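Local coordinates for ribosome maturation protein SDO1 homolog (Methanothermobacter thermautotrophicus, PDB 2WBM), which probably takes part in ribosome maturation by binding the ribosome and RNA, as a conformationally flexible archaeal member of the SBDS/SDO1 family, at residues His20-Ala30 / Glu40-Ala48; Glu183-Gly193 / Asp217-Gly228. One frame throughout, in Å; residues are numbered along the deposited sequence.

Contact 1: His20-Ala30 / Glu40-Ala48; sequences HMVSLEDAVIA and EVLVDPDLA
With CG swung trans to the main-chain nitrogen in both residues, His20 (chi1 -179°) and Asp44 (chi1 -177°) reach for each other from opposite directions, and NE2 of His20 donates a short, nearly straight hydrogen bond of 2.7 Å to OD2 of Asp44. The oxygen sits at the imidazole edge, in the ring plane, while the carboxylate is turned 47° from the ring. Asp44 is also the N-cap of helix 45-52: its OD1 accepts from Leu47 N at 2.9 Å, the donor standing above the carboxylate plane. With both oxygens engaged, the group is fixed in rotation. His20 directly precedes Met21 and is probably a remnant of an expression tag, so its bond may belong to the construct alone. Val22 packs alongside, its CB 3.4 Å from Asp44 OD2 and its CG2 against CD of Pro45. The ring of Pro45 also takes CG2 of Val28 on its CB, at 3.8 Å. Beyond this corner, 28-30 and 40-43 form part of an antiparallel beta hairpin in the N-terminal SBDS domain, with paired backbone bonds joining Val28 to Val43 and Ala30 to Val41. These four residues share one face; there Val28 CG2 meets Val43 CG2 at 3.8 Å, and helix 93-103 packs on Ala30 and Val41. On the opposite face Ile29 and Leu42 lie side by side, CG1 of Ile29 being 3.8 Å from CD2 of Leu42. CG2 of Ile29 also rests against the Glu40 carboxylate, 3.8 Å from OE1, which accepts from Ala73 N while OE2 forms a salt bridge with Arg31.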
loop_
_atom_site.group_PDB
_atom_site.type_symbol
_atom_site.label_atom_id
_atom_site.label_comp_id
_atom_site.label_asym_id
_atom_site.label_seq_id
_atom_site.Cartn_x
_atom_site.Cartn_y
_atom_site.Cartn_z
ATOM N N HIS A 20 6.295 14.087 -9.596
ATOM C CA HIS A 20 5.660 14.091 -8.275
ATOM C C HIS A 20 6.099 15.247 -7.375
ATOM O O HIS A 20 7.226 15.741 -7.477
ATOM C CB HIS A 20 5.898 12.750 -7.562
ATOM C CG HIS A 20 5.255 12.655 -6.211
ATOM N ND1 HIS A 20 3.920 12.354 -6.040
ATOM C CD2 HIS A 20 5.762 12.830 -4.967
ATOM C CE1 HIS A 20 3.634 12.342 -4.750
ATOM N NE2 HIS A 20 4.735 12.629 -4.077
ATOM N N MET A 21 5.185 15.680 -6.510
ATOM C CA MET A 21 5.523 16.533 -5.368
ATOM C C MET A 21 4.428 16.476 -4.315
ATOM O O MET A 21 3.251 16.359 -4.649
ATOM C CB MET A 21 5.740 17.986 -5.795
ATOM C CG MET A 21 6.437 18.843 -4.731
ATOM S SD MET A 21 8.216 18.549 -4.657
ATOM C CE MET A 21 8.715 19.658 -3.355
ATOM N N VAL A 22 4.814 16.562 -3.043
ATOM C CA VAL A 22 3.827 16.742 -1.986
ATOM C C VAL A 22 3.357 18.188 -2.016
ATOM O O VAL A 22 4.174 19.115 -2.119
ATOM C CB VAL A 22 4.350 16.327 -0.569
ATOM C CG1 VAL A 22 5.359 17.333 0.013
ATOM C CG2 VAL A 22 3.180 16.117 0.388
ATOM N N SER A 23 2.041 18.374 -1.964
ATOM C CA SER A 23 1.473 19.701 -1.766
ATOM C C SER A 23 1.832 20.159 -0.354
ATOM O O SER A 23 2.090 19.330 0.535
ATOM C CB SER A 23 -0.047 19.696 -1.986
ATOM O OG SER A 23 -0.705 18.776 -1.126
ATOM N N LEU A 24 1.881 21.469 -0.150
ATOM C CA LEU A 24 2.162 22.012 1.178
ATOM C C LEU A 24 1.055 21.669 2.178
ATOM O O LEU A 24 1.288 21.628 3.377
ATOM C CB LEU A 24 2.370 23.519 1.096
ATOM C CG LEU A 24 3.616 23.936 0.317
ATOM C CD1 LEU A 24 3.325 25.184 -0.509
ATOM C CD2 LEU A 24 4.814 24.130 1.244
ATOM N N GLU A 25 -0.142 21.413 1.662
ATOM C CA GLU A 25 -1.282 20.985 2.465
ATOM C C GLU A 25 -1.068 19.554 2.967
ATOM O O GLU A 25 -1.470 19.205 4.081
ATOM C CB GLU A 25 -2.556 21.065 1.618
ATOM C CG GLU A 25 -3.853 20.713 2.344
ATOM C CD GLU A 25 -5.003 20.427 1.389
ATOM O OE1 GLU A 25 -4.811 19.655 0.422
ATOM O OE2 GLU A 25 -6.108 20.967 1.610
ATOM N N ASP A 26 -0.429 18.734 2.135
ATOM C CA ASP A 26 -0.256 17.326 2.437
ATOM C C ASP A 26 1.056 17.049 3.167
ATOM O O ASP A 26 1.183 15.993 3.789
ATOM C CB ASP A 26 -0.368 16.466 1.165
ATOM C CG ASP A 26 -1.808 16.061 0.834
ATOM O OD1 ASP A 26 -1.971 15.188 -0.044
ATOM O OD2 ASP A 26 -2.775 16.594 1.427
ATOM N N ALA A 27 2.005 17.993 3.132
ATOM C CA ALA A 27 3.272 17.817 3.838
ATOM C C ALA A 27 3.013 17.690 5.321
ATOM O O ALA A 27 2.155 18.383 5.862
ATOM C CB ALA A 27 4.243 18.969 3.585
ATOM N N VAL A 28 3.777 16.810 5.960
ATOM C CA VAL A 28 3.717 16.622 7.406
ATOM C C VAL A 28 5.074 17.032 7.953
ATOM O O VAL A 28 6.007 17.318 7.187
ATOM C CB VAL A 28 3.318 15.148 7.788
ATOM C CG1 VAL A 28 1.971 14.782 7.151
ATOM C CG2 VAL A 28 4.408 14.145 7.343
ATOM N N ILE A 29 5.180 17.106 9.267
ATOM C CA ILE A 29 6.416 17.504 9.893
ATOM C C ILE A 29 7.119 16.294 10.488
ATOM O O ILE A 29 6.480 15.479 11.164
ATOM C CB ILE A 29 6.104 18.544 10.985
ATOM C CG1 ILE A 29 5.685 19.862 10.314
ATOM C CG2 ILE A 29 7.317 18.732 11.924
ATOM C CD1 ILE A 29 5.025 20.850 11.268
ATOM N N ALA A 30 8.410 16.150 10.205
ATOM C CA ALA A 30 9.248 15.216 10.956
ATOM C C ALA A 30 10.055 16.051 11.939
ATOM O O ALA A 30 10.672 17.056 11.557
ATOM C CB ALA A 30 10.170 14.410 10.016
ATOM N N GLU A 40 12.932 20.490 12.744
ATOM C CA GLU A 40 11.781 19.994 12.001
ATOM C C GLU A 40 12.006 20.169 10.517
ATOM O O GLU A 40 12.618 21.159 10.085
ATOM C CB GLU A 40 10.514 20.749 12.381
ATOM C CG GLU A 40 10.123 20.518 13.867
ATOM C CD GLU A 40 8.884 21.242 14.315
ATOM O OE1 GLU A 40 8.262 21.996 13.521
ATOM O OE2 GLU A 40 8.526 21.051 15.502
ATOM N N VAL A 41 11.477 19.223 9.750
ATOM C CA VAL A 41 11.463 19.337 8.289
ATOM C C VAL A 41 10.073 19.043 7.750
ATOM O O VAL A 41 9.290 18.349 8.398
ATOM C CB VAL A 41 12.515 18.388 7.620
ATOM C CG1 VAL A 41 13.931 18.931 7.855
ATOM C CG2 VAL A 41 12.375 16.912 8.126
ATOM N N LEU A 42 9.762 19.606 6.584
ATOM C CA LEU A 42 8.469 19.415 5.939
ATOM C C LEU A 42 8.655 18.342 4.888
ATOM O O LEU A 42 9.524 18.476 4.013
ATOM C CB LEU A 42 8.001 20.712 5.280
ATOM C CG LEU A 42 7.541 21.765 6.294
ATOM C CD1 LEU A 42 7.389 23.144 5.628
ATOM C CD2 LEU A 42 6.212 21.300 6.887
ATOM N N VAL A 43 7.865 17.278 4.991
ATOM C CA VAL A 43 8.084 16.079 4.179
ATOM C C VAL A 43 6.809 15.478 3.585
ATOM O O VAL A 43 5.708 15.622 4.124
ATOM C CB VAL A 43 8.851 14.949 4.978
ATOM C CG1 VAL A 43 10.254 15.407 5.401
ATOM C CG2 VAL A 43 8.039 14.465 6.194
ATOM N N ASP A 44 6.974 14.800 2.452
ATOM C CA ASP A 44 5.926 13.992 1.858
ATOM C C ASP A 44 5.682 12.809 2.808
ATOM O O ASP A 44 6.621 12.076 3.113
ATOM C CB ASP A 44 6.406 13.478 0.494
ATOM C CG ASP A 44 5.357 12.678 -0.240
ATOM O OD1 ASP A 44 4.902 11.643 0.290
ATOM O OD2 ASP A 44 5.016 13.056 -1.387
ATOM N N PRO A 45 4.433 12.626 3.281
ATOM C CA PRO A 45 4.223 11.610 4.320
ATOM C C PRO A 45 4.408 10.183 3.788
ATOM O O PRO A 45 4.922 9.316 4.514
ATOM C CB PRO A 45 2.769 11.846 4.755
ATOM C CG PRO A 45 2.110 12.479 3.568
ATOM C CD PRO A 45 3.194 13.374 2.988
ATOM N N ASP A 46 4.015 9.953 2.537
ATOM C CA ASP A 46 4.136 8.620 1.935
ATOM C C ASP A 46 5.617 8.293 1.739
ATOM O O ASP A 46 6.083 7.218 2.109
ATOM C CB ASP A 46 3.412 8.562 0.595
ATOM C CG ASP A 46 1.906 8.646 0.740
ATOM O OD1 ASP A 46 1.348 8.062 1.696
ATOM O OD2 ASP A 46 1.274 9.291 -0.120
ATOM N N LEU A 47 6.362 9.244 1.188
ATOM C CA LEU A 47 7.778 9.015 0.928
ATOM C C LEU A 47 8.590 8.969 2.220
ATOM O O LEU A 47 9.532 8.175 2.315
ATOM C CB LEU A 47 8.333 10.040 -0.060
ATOM C CG LEU A 47 7.769 9.936 -1.484
ATOM C CD1 LEU A 47 8.353 11.060 -2.347
ATOM C CD2 LEU A 47 8.014 8.560 -2.124
ATOM N N ALA A 48 8.203 9.779 3.210
ATOM C CA ALA A 48 8.829 9.740 4.536
ATOM C C ALA A 48 8.637 8.358 5.171
ATOM O O ALA A 48 9.577 7.798 5.745
ATOM C CB ALA A 48 8.273 10.856 5.456
#

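Contact 2: Glu183-Gly193 / Asp217-Gly228; sequences EKVRVAIKIPG and DGSWIAVVEIPG
Ile226 pushes its CG1 branch into the dip between two valines of the facing strand: CG1 lies 3.6 Å from Val185 CG2, and CD1 runs on to 4.0 Å from Val187 CG2. Further along the same face a small residue receives a large one, as Ile189, with CG1 placed between its backbone N and carbonyl carbon (chi1 73°), sets that atom 4.0 Å from Ala222 CB. The Ala222 methyl also covers one face of the Trp220 indole, off toward the rim, while Ile191 comes to the ring edge with CD1 3.8 Å from CE3 of Trp220. Helices 196-206 and 231-241 pack over this apolar side. On the reverse face the extended Arg186 crosses Glu225, and NE donates to OE1 at 3.2 Å in a salt bridge; the oxygen lies at the guanidinium edge, with the two flat groups 50° apart. An alanine in place of Glu225 would probably cost the Arg186 guanidinium this anionic mate and bare the Lys184 CB that the glutamate CG now touches at 3.9 Å. Before the second strand, Asp217 OD1 accepts from Ser219 N at 3.0 Å, closing an Asx turn. Strands 181-191 and 220-227 are the central antiparallel pair of a beta-alpha-beta-beta-alpha-beta arrangement, with both helices on one side of the sheet, as in a ferredoxin-like fold.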
loop_
_atom_site.group_PDB
_atom_site.type_symbol
_atom_site.label_atom_id
_atom_site.label_comp_id
_atom_site.label_asym_id
_atom_site.label_seq_id
_atom_site.Cartn_x
_atom_site.Cartn_y
_atom_site.Cartn_z
ATOM N N GLU A 183 -3.507 -16.174 0.123
ATOM C CA GLU A 183 -3.174 -17.289 -0.766
ATOM C C GLU A 183 -3.467 -16.931 -2.200
ATOM O O GLU A 183 -4.533 -16.396 -2.512
ATOM C CB GLU A 183 -3.951 -18.545 -0.370
ATOM C CG GLU A 183 -3.409 -19.827 -0.984
ATOM C CD GLU A 183 -3.824 -21.068 -0.205
ATOM O OE1 GLU A 183 -3.665 -21.091 1.038
ATOM O OE2 GLU A 183 -4.297 -22.029 -0.845
ATOM N N LYS A 184 -2.510 -17.225 -3.078
ATOM C CA LYS A 184 -2.730 -17.101 -4.501
ATOM C C LYS A 184 -3.456 -18.368 -4.934
ATOM O O LYS A 184 -3.290 -19.420 -4.315
ATOM C CB LYS A 184 -1.413 -16.992 -5.280
ATOM C CG LYS A 184 -0.452 -15.915 -4.801
ATOM C CD LYS A 184 -0.921 -14.503 -5.113
ATOM C CE LYS A 184 0.091 -13.485 -4.545
ATOM N NZ LYS A 184 -0.393 -12.074 -4.587
ATOM N N VAL A 185 -4.283 -18.251 -5.963
ATOM C CA VAL A 185 -4.952 -19.421 -6.541
ATOM C C VAL A 185 -4.690 -19.448 -8.034
ATOM O O VAL A 185 -4.366 -18.416 -8.633
ATOM C CB VAL A 185 -6.472 -19.446 -6.273
ATOM C CG1 VAL A 185 -6.759 -19.379 -4.762
ATOM C CG2 VAL A 185 -7.175 -18.326 -7.019
ATOM N N ARG A 186 -4.817 -20.628 -8.631
ATOM C CA ARG A 186 -4.636 -20.765 -10.080
ATOM C C ARG A 186 -5.963 -21.116 -10.721
ATOM O O ARG A 186 -6.654 -22.024 -10.266
ATOM C CB ARG A 186 -3.564 -21.818 -10.399
ATOM C CG ARG A 186 -2.146 -21.260 -10.197
ATOM C CD ARG A 186 -1.048 -22.150 -10.772
ATOM N NE ARG A 186 0.273 -21.629 -10.401
ATOM C CZ ARG A 186 1.433 -22.021 -10.932
ATOM N NH1 ARG A 186 1.464 -22.950 -11.881
ATOM N NH2 ARG A 186 2.572 -21.476 -10.511
ATOM N N VAL A 187 -6.318 -20.363 -11.759
ATOM C CA VAL A 187 -7.583 -20.526 -12.435
ATOM C C VAL A 187 -7.287 -20.880 -13.881
ATOM O O VAL A 187 -6.478 -20.214 -14.527
ATOM C CB VAL A 187 -8.372 -19.196 -12.407
ATOM C CG1 VAL A 187 -9.702 -19.345 -13.142
ATOM C CG2 VAL A 187 -8.581 -18.716 -10.931
ATOM N N ALA A 188 -7.932 -21.922 -14.386
ATOM C CA ALA A 188 -7.813 -22.261 -15.798
ATOM C C ALA A 188 -8.998 -21.622 -16.498
ATOM O O ALA A 188 -10.162 -21.783 -16.073
ATOM C CB ALA A 188 -7.830 -23.776 -15.995
ATOM N N ILE A 189 -8.713 -20.877 -17.556
ATOM C CA ILE A 189 -9.788 -20.249 -18.314
ATOM C C ILE A 189 -9.751 -20.751 -19.745
ATOM O O ILE A 189 -8.697 -21.158 -20.246
ATOM C CB ILE A 189 -9.703 -18.689 -18.270
ATOM C CG1 ILE A 189 -8.551 -18.168 -19.147
ATOM C CG2 ILE A 189 -9.533 -18.193 -16.825
ATOM C CD1 ILE A 189 -8.518 -16.651 -19.294
ATOM N N LYS A 190 -10.913 -20.753 -20.380
ATOM C CA LYS A 190 -11.050 -21.137 -21.777
ATOM C C LYS A 190 -11.873 -20.051 -22.453
ATOM O O LYS A 190 -13.011 -19.791 -22.030
ATOM C CB LYS A 190 -11.772 -22.484 -21.868
ATOM C CG LYS A 190 -11.930 -23.043 -23.272
ATOM C CD LYS A 190 -12.694 -24.362 -23.226
ATOM C CE LYS A 190 -12.595 -25.111 -24.536
ATOM N NZ LYS A 190 -13.177 -24.342 -25.660
ATOM N N ILE A 191 -11.316 -19.428 -23.478
ATOM C CA ILE A 191 -12.062 -18.388 -24.170
ATOM C C ILE A 191 -11.926 -18.538 -25.683
ATOM O O ILE A 191 -10.974 -19.147 -26.178
ATOM C CB ILE A 191 -11.598 -16.979 -23.736
ATOM C CG1 ILE A 191 -10.117 -16.792 -24.041
ATOM C CG2 ILE A 191 -11.891 -16.714 -22.241
ATOM C CD1 ILE A 191 -9.772 -15.363 -24.307
ATOM N N PRO A 192 -12.871 -17.963 -26.434
ATOM C CA PRO A 192 -12.766 -18.085 -27.878
ATOM C C PRO A 192 -11.480 -17.435 -28.374
ATOM O O PRO A 192 -11.006 -16.469 -27.771
ATOM C CB PRO A 192 -13.970 -17.298 -28.387
ATOM C CG PRO A 192 -14.862 -17.095 -27.193
ATOM C CD PRO A 192 -13.955 -17.057 -26.023
ATOM N N GLY A 193 -10.915 -17.980 -29.447
ATOM C CA GLY A 193 -9.636 -17.505 -29.990
ATOM C C GLY A 193 -9.603 -16.029 -30.347
ATOM O O GLY A 193 -8.567 -15.374 -30.190
ATOM N N ASP A 217 -9.478 -26.701 -31.415
ATOM C CA ASP A 217 -10.750 -26.164 -31.920
ATOM C C ASP A 217 -10.738 -24.634 -32.104
ATOM O O ASP A 217 -11.773 -24.037 -32.410
ATOM C CB ASP A 217 -11.922 -26.598 -31.033
ATOM C CG ASP A 217 -11.874 -25.972 -29.645
ATOM O OD1 ASP A 217 -10.960 -25.163 -29.354
ATOM O OD2 ASP A 217 -12.768 -26.289 -28.837
ATOM N N GLY A 218 -9.570 -24.019 -31.926
ATOM C CA GLY A 218 -9.410 -22.578 -32.136
ATOM C C GLY A 218 -9.572 -21.731 -30.891
ATOM O O GLY A 218 -9.317 -20.523 -30.925
ATOM N N SER A 219 -9.999 -22.341 -29.784
ATOM C CA SER A 219 -10.082 -21.601 -28.522
ATOM C C SER A 219 -8.708 -21.486 -27.863
ATOM O O SER A 219 -7.732 -22.086 -28.319
ATOM C CB SER A 219 -11.103 -22.222 -27.560
ATOM O OG SER A 219 -10.735 -23.533 -27.196
ATOM N N TRP A 220 -8.638 -20.715 -26.781
ATOM C CA TRP A 220 -7.379 -20.485 -26.105
ATOM C C TRP A 220 -7.579 -20.722 -24.627
ATOM O O TRP A 220 -8.518 -20.205 -24.031
ATOM C CB TRP A 220 -6.903 -19.056 -26.349
ATOM C CG TRP A 220 -5.591 -18.671 -25.721
ATOM C CD1 TRP A 220 -4.337 -19.158 -26.040
ATOM C CD2 TRP A 220 -5.385 -17.668 -24.717
ATOM N NE1 TRP A 220 -3.380 -18.526 -25.281
ATOM C CE2 TRP A 220 -3.994 -17.616 -24.454
ATOM C CE3 TRP A 220 -6.244 -16.823 -23.996
ATOM C CZ2 TRP A 220 -3.438 -16.729 -23.517
ATOM C CZ3 TRP A 220 -5.692 -15.942 -23.055
ATOM C CH2 TRP A 220 -4.302 -15.910 -22.825
ATOM N N ILE A 221 -6.695 -21.526 -24.053
ATOM C CA ILE A 221 -6.737 -21.806 -22.624
ATOM C C ILE A 221 -5.559 -21.104 -21.964
ATOM O O ILE A 221 -4.458 -21.114 -22.496
ATOM C CB ILE A 221 -6.662 -23.315 -22.335
ATOM C CG1 ILE A 221 -8.004 -23.971 -22.699
ATOM C CG2 ILE A 221 -6.282 -23.563 -20.845
ATOM C CD1 ILE A 221 -8.020 -25.496 -22.540
ATOM N N ALA A 222 -5.805 -20.464 -20.824
ATOM C CA ALA A 222 -4.713 -19.898 -20.026
ATOM C C ALA A 222 -4.904 -20.311 -18.579
ATOM O O ALA A 222 -6.036 -20.404 -18.099
ATOM C CB ALA A 222 -4.680 -18.400 -20.136
ATOM N N VAL A 223 -3.803 -20.613 -17.919
ATOM C CA VAL A 223 -3.786 -20.806 -16.479
ATOM C C VAL A 223 -3.228 -19.519 -15.886
ATOM O O VAL A 223 -2.156 -19.055 -16.289
ATOM C CB VAL A 223 -2.956 -22.019 -16.108
ATOM C CG1 VAL A 223 -2.901 -22.206 -14.582
ATOM C CG2 VAL A 223 -3.561 -23.262 -16.808
ATOM N N VAL A 224 -3.984 -18.921 -14.967
ATOM C CA VAL A 224 -3.638 -17.604 -14.417
ATOM C C VAL A 224 -3.533 -17.709 -12.911
ATOM O O VAL A 224 -4.440 -18.232 -12.277
ATOM C CB VAL A 224 -4.678 -16.526 -14.765
ATOM C CG1 VAL A 224 -4.196 -15.142 -14.291
ATOM C CG2 VAL A 224 -4.936 -16.492 -16.284
ATOM N N GLU A 225 -2.416 -17.245 -12.358
ATOM C CA GLU A 225 -2.258 -17.179 -10.912
ATOM C C GLU A 225 -2.734 -15.800 -10.466
ATOM O O GLU A 225 -2.227 -14.773 -10.940
ATOM C CB GLU A 225 -0.803 -17.414 -10.509
ATOM C CG GLU A 225 -0.541 -17.328 -9.025
ATOM C CD GLU A 225 0.821 -17.894 -8.659
ATOM O OE1 GLU A 225 0.960 -19.136 -8.587
ATOM O OE2 GLU A 225 1.748 -17.089 -8.445
ATOM N N ILE A 226 -3.729 -15.782 -9.585
ATOM C CA ILE A 226 -4.290 -14.530 -9.080
ATOM C C ILE A 226 -4.278 -14.497 -7.551
ATOM O O ILE A 226 -4.259 -15.557 -6.907
ATOM C CB ILE A 226 -5.732 -14.283 -9.594
ATOM C CG1 ILE A 226 -6.694 -15.392 -9.130
ATOM C CG2 ILE A 226 -5.742 -14.190 -11.136
ATOM C CD1 ILE A 226 -8.171 -15.039 -9.302
ATOM N N PRO A 227 -4.279 -13.280 -6.959
ATOM C CA PRO A 227 -4.553 -13.153 -5.531
ATOM C C PRO A 227 -5.886 -13.825 -5.255
ATOM O O PRO A 227 -6.835 -13.638 -6.012
ATOM C CB PRO A 227 -4.651 -11.634 -5.336
ATOM C CG PRO A 227 -3.706 -11.101 -6.360
ATOM C CD PRO A 227 -3.979 -11.965 -7.564
ATOM N N GLY A 228 -5.952 -14.635 -4.207
ATOM C CA GLY A 228 -7.132 -15.474 -3.994
ATOM C C GLY A 228 -8.445 -14.740 -3.799
ATOM O O GLY A 228 -9.514 -15.290 -4.081
#

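How the contacts relate
Contact 1 closes before contact 2 opens along the chain, and the two lie on opposite sides of the molecular centre, with their own centres 43 Å apart and nearest atoms about 21 Å apart. They share no sheet: the 28-34/37-43 hairpin belongs to a three-stranded sheet completed by 105-107, whereas 181-191 and 220-227 lie in a separate sheet with 208-214 and 247-250. Helices 143-152 and 163-174 come between them in sequence, as does the long helix 110-131. Each contact therefore lies within a different terminal domain, an arrangement consistent with the conformational flexibility reported for this protein.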